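Long-range contacts in ADP-ribose pyrophosphatase MutT (Rickettsia felis, PDB 4KYX), which probably hydrolyses a pyrophosphate bond in nucleotide substrates such as ADP-ribose or 8-oxo-dGTP, with magnesium as cofactor, as a Nudix hydrolase: residues T67-E72 against C100-E105; L20-R25 against F95-C100. One frame throughout, in Å; residues are numbered along the deposited sequence.

Contact 1 (T67-E72 against C100-E105); sequences TNLIIE and CLNEHE
I71 and C100 form a single backbone bridge with their CA atoms 4.2 Å apart, and L101 N donates to I70 O at 2.9 Å. The side chain of N102 then takes over the pairing. Its OD1 accepts from I70 N at 2.8 Å, in an almost straight bond (177°) with the donor tilted from the side-chain carbonyl plane. Its ND2 gives one hydrogen to N68 O at 3.1 Å, on a lone pair of that carbonyl. The other goes to OE2 of E105 in its own segment, at 2.8 Å. Three bonds hold the amide and settle which end is O and which is N. CG of N102 sits between the backbone N and carbonyl carbon (chi1 63°), on the side of 67-72. N68, with positive phi, is the first residue to leave the helical conformation after helix 55-67. It takes the glycine position of the Nudix box, whose pattern runs through that helix; the loop 100-105 lies beside this exit. N68 ND2 returns a bond to E105 O at 3.1 Å. On the buried side, toward W119 of strand 116-120, CD2 of L69 packs against N102 O, and its CB lies near CB of C100. CG2 of I71 touches the same CB at 3.9 Å. On the exposed side the L101 and E72 side chains cross at about a right angle, CD1 of L101 lying 3.6 Å from OE1 of E72.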
ATOM      1  N   THR A  67     -22.934   2.330  -0.116  1.00 18.53           N
ATOM      2  CA  THR A  67     -23.543   3.634   0.027  1.00 18.47           C
ATOM      3  C   THR A  67     -24.508   3.966  -1.108  1.00 19.26           C
ATOM      4  O   THR A  67     -25.153   4.991  -1.035  1.00 20.02           O
ATOM      5  CB  THR A  67     -22.490   4.764   0.067  1.00 17.89           C
ATOM      6  OG1 THR A  67     -21.882   4.870  -1.242  1.00 17.86           O
ATOM      7  CG2 THR A  67     -21.460   4.506   1.132  1.00 17.38           C
ATOM      8  N   ASN A  68     -24.555   3.155  -2.162  1.00 19.65           N
ATOM      9  CA  ASN A  68     -25.317   3.443  -3.398  1.00 20.60           C
ATOM     10  C   ASN A  68     -24.789   4.634  -4.207  1.00 20.53           C
ATOM     11  O   ASN A  68     -25.426   5.053  -5.165  1.00 22.06           O
ATOM     12  CB  ASN A  68     -26.802   3.681  -3.036  1.00 21.31           C
ATOM     13  CG  ASN A  68     -27.770   3.394  -4.150  1.00 22.49           C
ATOM     14  OD1 ASN A  68     -27.631   2.439  -4.862  1.00 23.37           O
ATOM     15  ND2 ASN A  68     -28.814   4.223  -4.270  1.00 23.26           N
ATOM     16  N   LEU A  69     -23.623   5.156  -3.848  1.00 19.35           N
ATOM     17  CA  LEU A  69     -23.074   6.326  -4.476  1.00 19.19           C
ATOM     18  C   LEU A  69     -22.134   5.909  -5.595  1.00 19.26           C
ATOM     19  O   LEU A  69     -21.444   4.893  -5.501  1.00 18.66           O
ATOM     20  CB  LEU A  69     -22.290   7.186  -3.492  1.00 18.33           C
ATOM     21  CG  LEU A  69     -23.095   7.787  -2.353  1.00 18.24           C
ATOM     22  CD1 LEU A  69     -22.267   8.465  -1.279  1.00 17.63           C
ATOM     23  CD2 LEU A  69     -24.118   8.738  -2.955  1.00 19.16           C
ATOM     24  N   ILE A  70     -22.137   6.722  -6.642  1.00 20.02           N
ATOM     25  CA  ILE A  70     -21.289   6.517  -7.804  1.00 20.56           C
ATOM     26  C   ILE A  70     -20.196   7.554  -7.728  1.00 20.70           C
ATOM     27  O   ILE A  70     -20.468   8.773  -7.778  1.00 21.09           O
ATOM     28  CB  ILE A  70     -22.118   6.681  -9.130  1.00 21.90           C
ATOM     29  CG1 ILE A  70     -23.098   5.537  -9.258  1.00 22.15           C
ATOM     30  CG2 ILE A  70     -21.160   6.734 -10.287  1.00 22.52           C
ATOM     31  CD1 ILE A  70     -24.061   5.664 -10.455  1.00 23.61           C
ATOM     32  N   ILE A  71     -18.947   7.086  -7.611  1.00 20.58           N
ATOM     33  CA  ILE A  71     -17.821   8.003  -7.637  1.00 21.13           C
ATOM     34  C   ILE A  71     -17.113   7.865  -8.922  1.00 22.34           C
ATOM     35  O   ILE A  71     -17.200   6.795  -9.580  1.00 23.09           O
ATOM     36  CB  ILE A  71     -16.811   7.806  -6.473  1.00 19.75           C
ATOM     37  CG1 ILE A  71     -16.376   6.356  -6.381  1.00 19.30           C
ATOM     38  CG2 ILE A  71     -17.404   8.306  -5.149  1.00 19.69           C
ATOM     39  CD1 ILE A  71     -15.009   6.207  -5.780  1.00 18.59           C
ATOM     40  N   GLU A  72     -16.432   8.947  -9.307  1.00 24.19           N
ATOM     41  CA  GLU A  72     -15.625   8.941 -10.505  1.00 25.83           C
ATOM     42  C   GLU A  72     -14.158   9.289 -10.204  1.00 25.32           C
ATOM     43  O   GLU A  72     -13.879  10.029  -9.257  1.00 24.59           O
ATOM     44  CB  GLU A  72     -16.196   9.899 -11.569  1.00 28.99           C
ATOM     45  CG  GLU A  72     -16.162  11.362 -11.160  1.00 30.77           C
ATOM     46  CD  GLU A  72     -16.589  12.357 -12.243  1.00 34.24           C
ATOM     47  OE1 GLU A  72     -17.204  11.978 -13.326  1.00 34.98           O
ATOM     48  OE2 GLU A  72     -16.333  13.564 -11.965  1.00 34.68           O
ATOM     49  N   CYS A 100     -18.485  12.113  -5.346  1.00 24.34           N
ATOM     50  CA  CYS A 100     -19.650  11.386  -5.842  1.00 25.05           C
ATOM     51  C   CYS A 100     -20.527  12.246  -6.767  1.00 26.40           C
ATOM     52  O   CYS A 100     -20.600  13.459  -6.638  1.00 26.75           O
ATOM     53  CB  CYS A 100     -20.452  10.755  -4.722  1.00 25.21           C
ATOM     54  SG  CYS A 100     -21.342  11.936  -3.711  1.00 26.35           S
ATOM     55  N   LEU A 101     -21.213  11.565  -7.666  1.00 26.63           N
ATOM     56  CA  LEU A 101     -22.026  12.169  -8.718  1.00 28.31           C
ATOM     57  C   LEU A 101     -23.520  12.207  -8.390  1.00 28.70           C
ATOM     58  O   LEU A 101     -24.305  12.839  -9.101  1.00 31.28           O
ATOM     59  CB  LEU A 101     -21.791  11.377 -10.002  1.00 28.93           C
ATOM     60  CG  LEU A 101     -20.360  11.437 -10.530  1.00 29.38           C
ATOM     61  CD1 LEU A 101     -20.256  10.702 -11.861  1.00 29.82           C
ATOM     62  CD2 LEU A 101     -19.894  12.888 -10.684  1.00 30.50           C
ATOM     63  N   ASN A 102     -23.937  11.516  -7.340  1.00 27.13           N
ATOM     64  CA  ASN A 102     -25.345  11.291  -7.078  1.00 27.28           C
ATOM     65  C   ASN A 102     -25.574  11.297  -5.573  1.00 26.75           C
ATOM     66  O   ASN A 102     -26.178  10.382  -5.045  1.00 25.95           O
ATOM     67  CB  ASN A 102     -25.768   9.940  -7.667  1.00 26.86           C
ATOM     68  CG  ASN A 102     -25.044   8.739  -7.030  1.00 25.36           C
ATOM     69  OD1 ASN A 102     -23.906   8.847  -6.596  1.00 24.16           O
ATOM     70  ND2 ASN A 102     -25.707   7.575  -7.013  1.00 25.18           N
ATOM     71  N   GLU A 103     -25.070  12.323  -4.893  1.00 27.33           N
ATOM     72  CA  GLU A 103     -25.088  12.320  -3.433  1.00 27.19           C
ATOM     73  C   GLU A 103     -26.479  12.158  -2.829  1.00 27.43           C
ATOM     74  O   GLU A 103     -26.614  11.604  -1.733  1.00 26.20           O
ATOM     75  CB  GLU A 103     -24.404  13.574  -2.874  1.00 28.18           C
ATOM     76  CG  GLU A 103     -25.140  14.889  -3.144  1.00 30.18           C
ATOM     77  CD  GLU A 103     -24.270  16.073  -2.797  1.00 31.15           C
ATOM     78  OE1 GLU A 103     -23.296  16.292  -3.554  1.00 31.95           O
ATOM     79  OE2 GLU A 103     -24.500  16.708  -1.747  1.00 31.43           O
ATOM     80  N   HIS A 104     -27.538  12.616  -3.515  1.00 29.41           N
ATOM     81  CA  HIS A 104     -28.874  12.465  -2.948  1.00 30.13           C
ATOM     82  C   HIS A 104     -29.416  11.051  -2.949  1.00 28.57           C
ATOM     83  O   HIS A 104     -30.440  10.808  -2.302  1.00 28.49           O
ATOM     84  CB  HIS A 104     -29.853  13.423  -3.622  1.00 33.57           C
ATOM     85  CG  HIS A 104     -29.468  14.848  -3.442  1.00 36.62           C
ATOM     86  ND1 HIS A 104     -29.558  15.782  -4.455  1.00 42.03           N
ATOM     87  CD2 HIS A 104     -28.897  15.482  -2.393  1.00 37.80           C
ATOM     88  CE1 HIS A 104     -29.114  16.946  -4.008  1.00 43.14           C
ATOM     89  NE2 HIS A 104     -28.698  16.787  -2.765  1.00 40.56           N
ATOM     90  N   GLU A 105     -28.714  10.130  -3.624  1.00 26.92           N
ATOM     91  CA  GLU A 105     -29.102   8.730  -3.656  1.00 26.13           C
ATOM     92  C   GLU A 105     -28.406   7.927  -2.547  1.00 24.21           C
ATOM     93  O   GLU A 105     -28.519   6.718  -2.516  1.00 23.86           O
ATOM     94  CB  GLU A 105     -28.771   8.112  -5.020  1.00 26.70           C
ATOM     95  CG  GLU A 105     -29.596   8.752  -6.120  1.00 28.33           C
ATOM     96  CD  GLU A 105     -29.439   8.157  -7.470  1.00 28.88           C
ATOM     97  OE1 GLU A 105     -30.356   8.422  -8.261  1.00 31.10           O
ATOM     98  OE2 GLU A 105     -28.443   7.521  -7.794  1.00 28.06           O
TER

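Contact 2 (L20-R25 against F95-C100); sequences LIFNNR and FLKAHC
Strands 14-22 and 89-99 are parallel neighbours in the mixed sheet of the Nudix fold, and residues L20-F22 pair here with K97-H99. The short segments run 15° from parallel, 4.7 Å apart at closest approach. On 20-22, L20 and F22 use both N-H and C=O toward 95-100; I21 turns its own the other way, toward L29. L20 N donates to L96 O, and A98 N donates to L20 O. F22 N then bonds to A98 O at 2.8 Å, and C100 N to F22 O at 3.0 Å. The last bond carries the pairing to C100. L20, F22, K97 and H99 lie on one face of the sheet. I21 and A98 lie on the other. The F22 side chain makes the main contacts. Its CB stands over the centre of the H99 ring, 3.5 Å from the centroid, a CH-pi contact. CG of F22 is anti to its carbonyl carbon (chi1 -73°). CE1 of F22 comes to 4.0 Å from CB of K97, while A98 O lies at the edge of the phenyl ring, in its plane. N23 O lies at the edge of the H99 ring, 3.1 Å from CE1. At the other end, CD2 of L20 approaches CD1 of F95, and L136 of helix 131-137 packs on both residues. On the face of I21 and A98, CG2 of I21 meets CB of C100 at 3.9 Å, and W119 packs on both residues. The parallel pair 14-22/89-99, flanked by antiparallel neighbours, belongs to the mixed sheet of the Nudix alpha/beta/alpha sandwich.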
ATOM      1  N   LEU A  20     -12.213   8.271   0.678  1.00 16.36           N
ATOM      2  CA  LEU A  20     -12.770   9.529   1.116  1.00 17.03           C
ATOM      3  C   LEU A  20     -13.705  10.029   0.008  1.00 16.89           C
ATOM      4  O   LEU A  20     -13.279  10.567  -0.987  1.00 16.76           O
ATOM      5  CB  LEU A  20     -11.726  10.567   1.434  1.00 18.21           C
ATOM      6  CG  LEU A  20     -10.543  10.123   2.290  1.00 18.98           C
ATOM      7  CD1 LEU A  20      -9.703  11.335   2.701  1.00 20.27           C
ATOM      8  CD2 LEU A  20     -11.088   9.419   3.514  1.00 18.62           C
ATOM      9  N   ILE A  21     -15.008   9.897   0.268  1.00 16.59           N
ATOM     10  CA  ILE A  21     -16.042  10.271  -0.671  1.00 17.30           C
ATOM     11  C   ILE A  21     -16.481  11.670  -0.299  1.00 18.33           C
ATOM     12  O   ILE A  21     -16.858  11.933   0.878  1.00 17.65           O
ATOM     13  CB  ILE A  21     -17.302   9.408  -0.554  1.00 16.85           C
ATOM     14  CG1 ILE A  21     -16.989   7.930  -0.682  1.00 16.23           C
ATOM     15  CG2 ILE A  21     -18.310   9.818  -1.620  1.00 17.55           C
ATOM     16  CD1 ILE A  21     -18.090   7.075  -0.109  1.00 16.10           C
ATOM     17  N   PHE A  22     -16.405  12.554  -1.292  1.00 19.96           N
ATOM     18  CA  PHE A  22     -16.775  13.958  -1.128  1.00 21.94           C
ATOM     19  C   PHE A  22     -18.072  14.297  -1.806  1.00 22.66           C
ATOM     20  O   PHE A  22     -18.407  13.750  -2.854  1.00 22.68           O
ATOM     21  CB  PHE A  22     -15.717  14.883  -1.685  1.00 23.34           C
ATOM     22  CG  PHE A  22     -14.479  14.968  -0.866  1.00 24.37           C
ATOM     23  CD1 PHE A  22     -13.578  13.931  -0.810  1.00 24.44           C
ATOM     24  CD2 PHE A  22     -14.182  16.125  -0.167  1.00 26.01           C
ATOM     25  CE1 PHE A  22     -12.430  14.026  -0.046  1.00 24.71           C
ATOM     26  CE2 PHE A  22     -13.021  16.228   0.578  1.00 26.47           C
ATOM     27  CZ  PHE A  22     -12.143  15.181   0.644  1.00 25.66           C
ATOM     28  N   ASN A  23     -18.817  15.219  -1.207  1.00 23.77           N
ATOM     29  CA  ASN A  23     -20.058  15.747  -1.813  1.00 24.85           C
ATOM     30  C   ASN A  23     -19.792  17.103  -2.476  1.00 27.01           C
ATOM     31  O   ASN A  23     -18.672  17.554  -2.496  1.00 26.55           O
ATOM     32  CB  ASN A  23     -21.235  15.780  -0.788  1.00 25.00           C
ATOM     33  CG  ASN A  23     -21.064  16.803   0.337  1.00 25.10           C
ATOM     34  OD1 ASN A  23     -20.176  17.669   0.353  1.00 25.03           O
ATOM     35  ND2 ASN A  23     -21.917  16.669   1.324  1.00 25.25           N
ATOM     36  N   ASN A  24     -20.819  17.766  -3.015  1.00 29.62           N
ATOM     37  CA  ASN A  24     -20.634  19.107  -3.586  1.00 32.51           C
ATOM     38  C   ASN A  24     -20.143  20.232  -2.635  1.00 33.49           C
ATOM     39  O   ASN A  24     -19.572  21.235  -3.086  1.00 35.80           O
ATOM     40  CB  ASN A  24     -21.933  19.524  -4.281  1.00 34.43           C
ATOM     41  CG  ASN A  24     -22.318  18.549  -5.402  1.00 36.50           C
ATOM     42  OD1 ASN A  24     -21.459  17.831  -5.928  1.00 38.21           O
ATOM     43  ND2 ASN A  24     -23.597  18.525  -5.776  1.00 38.80           N
ATOM     44  N   ARG A  25     -20.367  20.073  -1.334  1.00 32.08           N
ATOM     45  CA  ARG A  25     -19.885  21.028  -0.338  1.00 31.87           C
ATOM     46  C   ARG A  25     -18.495  20.643   0.184  1.00 31.27           C
ATOM     47  O   ARG A  25     -18.050  21.153   1.219  1.00 31.02           O
ATOM     48  CB  ARG A  25     -20.880  21.092   0.839  1.00 32.10           C
ATOM     49  N   PHE A  95      -5.594   4.619   0.647  1.00 15.76           N
ATOM     50  CA  PHE A  95      -6.679   5.591   0.594  1.00 15.76           C
ATOM     51  C   PHE A  95      -6.731   6.294  -0.723  1.00 15.93           C
ATOM     52  O   PHE A  95      -5.696   6.694  -1.273  1.00 15.61           O
ATOM     53  CB  PHE A  95      -6.534   6.639   1.674  1.00 16.10           C
ATOM     54  CG  PHE A  95      -6.872   6.119   3.034  1.00 16.18           C
ATOM     55  CD1 PHE A  95      -8.165   6.091   3.468  1.00 16.48           C
ATOM     56  CD2 PHE A  95      -5.855   5.635   3.884  1.00 16.86           C
ATOM     57  CE1 PHE A  95      -8.493   5.615   4.756  1.00 16.65           C
ATOM     58  CE2 PHE A  95      -6.191   5.164   5.156  1.00 16.79           C
ATOM     59  CZ  PHE A  95      -7.510   5.154   5.574  1.00 16.82           C
ATOM     60  N   LEU A  96      -7.976   6.497  -1.173  1.00 16.03           N
ATOM     61  CA  LEU A  96      -8.252   7.269  -2.341  1.00 16.67           C
ATOM     62  C   LEU A  96      -9.350   8.282  -2.075  1.00 17.08           C
ATOM     63  O   LEU A  96     -10.048   8.156  -1.108  1.00 16.54           O
ATOM     64  CB  LEU A  96      -8.662   6.390  -3.501  1.00 17.01           C
ATOM     65  CG  LEU A  96      -7.667   5.356  -3.950  1.00 17.27           C
ATOM     66  CD1 LEU A  96      -7.934   4.027  -3.256  1.00 16.90           C
ATOM     67  CD2 LEU A  96      -7.784   5.240  -5.439  1.00 18.48           C
ATOM     68  N   LYS A  97      -9.367   9.345  -2.836  1.00 18.27           N
ATOM     69  CA  LYS A  97     -10.447  10.282  -2.749  1.00 19.38           C
ATOM     70  C   LYS A  97     -11.213  10.448  -4.052  1.00 19.41           C
ATOM     71  O   LYS A  97     -10.650  10.364  -5.140  1.00 19.41           O
ATOM     72  CB  LYS A  97     -10.011  11.616  -2.201  1.00 21.47           C
ATOM     73  CG  LYS A  97      -9.088  12.422  -3.033  1.00 23.80           C
ATOM     74  CD  LYS A  97      -9.284  13.921  -2.738  1.00 27.17           C
ATOM     75  CE  LYS A  97      -8.489  14.702  -3.803  1.00 30.17           C
ATOM     76  NZ  LYS A  97      -7.110  15.040  -3.372  1.00 31.61           N
ATOM     77  N   ALA A  98     -12.516  10.703  -3.914  1.00 19.33           N
ATOM     78  CA  ALA A  98     -13.319  10.959  -5.085  1.00 20.15           C
ATOM     79  C   ALA A  98     -14.547  11.758  -4.726  1.00 21.25           C
ATOM     80  O   ALA A  98     -15.070  11.656  -3.602  1.00 20.30           O
ATOM     81  CB  ALA A  98     -13.738   9.661  -5.729  1.00 19.98           C
ATOM     82  N   HIS A  99     -15.004  12.550  -5.685  1.00 22.67           N
ATOM     83  CA  HIS A  99     -16.328  13.161  -5.573  1.00 24.20           C
ATOM     84  C   HIS A  99     -17.381  12.199  -6.074  1.00 24.39           C
ATOM     85  O   HIS A  99     -17.161  11.491  -7.068  1.00 25.19           O
ATOM     86  CB  HIS A  99     -16.395  14.481  -6.325  1.00 26.06           C
ATOM     87  CG  HIS A  99     -15.932  15.635  -5.508  1.00 27.08           C
ATOM     88  ND1 HIS A  99     -16.798  16.436  -4.796  1.00 28.22           N
ATOM     89  CD2 HIS A  99     -14.684  16.063  -5.212  1.00 27.67           C
ATOM     90  CE1 HIS A  99     -16.100  17.351  -4.144  1.00 28.92           C
ATOM     91  NE2 HIS A  99     -14.814  17.138  -4.375  1.00 28.82           N
ATOM     92  N   CYS A 100     -18.485  12.113  -5.346  1.00 24.34           N
ATOM     93  CA  CYS A 100     -19.650  11.386  -5.842  1.00 25.05           C
ATOM     94  C   CYS A 100     -20.527  12.246  -6.767  1.00 26.40           C
ATOM     95  O   CYS A 100     -20.600  13.459  -6.638  1.00 26.75           O
ATOM     96  CB  CYS A 100     -20.452  10.755  -4.722  1.00 25.21           C
ATOM     97  SG  CYS A 100     -21.342  11.936  -3.711  1.00 26.35           S
TER

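From the N terminus the chain first runs through 20-25, at the end of strand 14-22. It then builds strands 28-34, 40-43 and 45-48 and helix 55-67 before reaching 67-72. Strand 75-84 follows, and strand 89-99 brings the chain back to 20-25, closing contact 2. The chain goes straight on through C100 into 100-105, which meets 67-72 and closes contact 1 around strands 75-84 and 89-99. The two closures cross along the chain and share C100. E103 OE1 is probably hydrogen-bonded to N24 N at 2.9 Å, and I71 CB packs on A98 CB. Together they join the exit of helix 55-67 and the loop after strand 89-99 to the end of the parallel strand pair.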